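Homoserine dehydrogenase (Thermoplasma acidophilum, PDB 3ING) probably catalyses the NADP-dependent step that yields L-homoserine on the aspartate pathway to threonine and methionine. Local coordinates at residues I220-I225 with P262-R267. Residues are numbered along the deposited sequence; the frame is centred on the assembly and turned at random.
Sequences ILVNHI and PVAVSR. With EDO (1,2-ethanediol), chain I.
Val222 sits over Pro262 and Ala264 of the strand and is the one residue of 220-225 that touches 262-267. Its methyl CG2 stands 3.6 Å from Pro262 CB, and the two side chains cross at about a right angle. That methyl extends anti to the backbone N of Val222 (chi1 of CG1 is 74°), which sends it to the proline. Ala264 CB lies 4.1 Å from Val222 CB, at the base of the valine fork. The other methyl, CG1, stands beside the alanine rather than pointing at it. Val263, between Pro262 and Ala264 in the strand, points its side chain away from the helix, in the usual alternation of a strand. The contact is small and apolar, burying 130 Å² in all. Helix 212-226 here packs against one face of the antiparallel sheet in the C-terminal part of the homoserine dehydrogenase fold. Segments 220-225 and 262-267 run nearly antiparallel, with 156° between their directions. Strand 261-270 is an outermost strand of that sheet within the chain. Val255 of the adjacent strand and Tyr230 also touch Val222. The side chain of Ala264 is about 9 Å from that of Lys217, the predicted proton donor on the same helix. A 1,2-ethanediol, probably from the crystallisation liquor, hydrogen-bonds through O2 to Ile225 O at 2.9 Å.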
# COMPACT_ATOMS: atom_id res chain seq x y z
N ILE A 220 -8.58 -2.50 -16.86
CA ILE A 220 -7.82 -1.46 -16.17
C ILE A 220 -6.57 -2.09 -15.54
O ILE A 220 -5.46 -1.55 -15.66
CB ILE A 220 -8.69 -0.73 -15.12
CG1 ILE A 220 -9.86 -0.05 -15.83
CG2 ILE A 220 -7.83 0.29 -14.25
CD1 ILE A 220 -10.93 0.48 -14.90
N LEU A 221 -6.74 -3.25 -14.92
CA LEU A 221 -5.62 -3.96 -14.28
C LEU A 221 -4.55 -4.39 -15.28
O LEU A 221 -3.37 -4.10 -15.09
CB LEU A 221 -6.10 -5.20 -13.50
CG LEU A 221 -6.81 -4.99 -12.17
CD1 LEU A 221 -7.56 -6.28 -11.78
CD2 LEU A 221 -5.84 -4.55 -11.09
N VAL A 222 -4.94 -5.09 -16.33
CA VAL A 222 -3.97 -5.58 -17.32
C VAL A 222 -3.28 -4.39 -17.99
O VAL A 222 -2.07 -4.39 -18.15
CB VAL A 222 -4.58 -6.58 -18.34
CG1 VAL A 222 -5.50 -5.86 -19.40
CG2 VAL A 222 -3.44 -7.41 -19.04
N ASN A 223 -4.02 -3.34 -18.35
CA ASN A 223 -3.40 -2.15 -19.00
C ASN A 223 -2.46 -1.40 -18.03
O ASN A 223 -1.38 -0.99 -18.40
CB ASN A 223 -4.46 -1.18 -19.55
CG ASN A 223 -5.26 -1.76 -20.68
OD1 ASN A 223 -4.89 -2.78 -21.27
ND2 ASN A 223 -6.33 -1.05 -21.06
N HIS A 224 -2.90 -1.22 -16.79
CA HIS A 224 -2.02 -0.63 -15.80
C HIS A 224 -0.72 -1.44 -15.56
O HIS A 224 0.35 -0.89 -15.58
CB HIS A 224 -2.71 -0.53 -14.45
CG HIS A 224 -1.88 0.18 -13.43
ND1 HIS A 224 -2.07 1.51 -13.13
CD2 HIS A 224 -0.83 -0.24 -12.68
CE1 HIS A 224 -1.18 1.88 -12.21
NE2 HIS A 224 -0.42 0.85 -11.93
N ILE A 225 -0.83 -2.73 -15.29
CA ILE A 225 0.30 -3.51 -14.90
C ILE A 225 1.19 -3.82 -16.08
O ILE A 225 2.42 -3.69 -15.95
CB ILE A 225 -0.13 -4.80 -14.23
CG1 ILE A 225 -0.89 -4.46 -12.94
CG2 ILE A 225 1.10 -5.70 -13.96
CD1 ILE A 225 -1.61 -5.63 -12.27
N PRO A 262 -0.00 -10.69 -22.33
CA PRO A 262 -0.80 -10.50 -21.11
C PRO A 262 -2.23 -10.94 -21.29
O PRO A 262 -2.81 -10.75 -22.37
CB PRO A 262 -0.76 -8.97 -20.90
CG PRO A 262 0.48 -8.55 -21.57
CD PRO A 262 0.51 -9.40 -22.82
N VAL A 263 -2.79 -11.56 -20.25
CA VAL A 263 -4.16 -12.04 -20.29
C VAL A 263 -4.93 -11.52 -19.09
O VAL A 263 -4.35 -11.33 -17.99
CB VAL A 263 -4.25 -13.60 -20.33
CG1 VAL A 263 -3.57 -14.14 -21.59
CG2 VAL A 263 -3.61 -14.17 -19.13
N ALA A 264 -6.22 -11.28 -19.30
CA ALA A 264 -7.12 -10.81 -18.24
C ALA A 264 -8.33 -11.71 -18.25
O ALA A 264 -9.05 -11.81 -19.24
CB ALA A 264 -7.53 -9.38 -18.50
N VAL A 265 -8.56 -12.40 -17.13
CA VAL A 265 -9.65 -13.36 -17.04
C VAL A 265 -10.38 -13.33 -15.70
O VAL A 265 -9.75 -13.51 -14.66
CB VAL A 265 -9.10 -14.80 -17.17
CG1 VAL A 265 -10.23 -15.81 -16.93
CG2 VAL A 265 -8.45 -15.03 -18.52
N SER A 266 -11.71 -13.19 -15.73
CA SER A 266 -12.56 -13.25 -14.53
C SER A 266 -13.41 -14.53 -14.61
O SER A 266 -14.10 -14.79 -15.59
CB SER A 266 -13.44 -12.02 -14.42
OG SER A 266 -12.63 -10.86 -14.26
N ARG A 267 -13.35 -15.37 -13.59
CA ARG A 267 -14.01 -16.67 -13.70
C ARG A 267 -14.42 -17.16 -12.32
O ARG A 267 -13.89 -16.75 -11.33
CB ARG A 267 -13.07 -17.66 -14.40
CG ARG A 267 -11.76 -17.93 -13.68
CD ARG A 267 -10.82 -18.82 -14.54
NE ARG A 267 -9.47 -18.94 -13.97
CZ ARG A 267 -8.99 -20.03 -13.35
NH1 ARG A 267 -9.72 -21.12 -13.19
NH2 ARG A 267 -7.75 -20.03 -12.87
C1 EDO I . 5.56 -5.03 -14.67
O1 EDO I . 5.03 -6.27 -15.20
C2 EDO I . 4.87 -4.53 -13.39
O2 EDO I . 3.98 -3.36 -13.53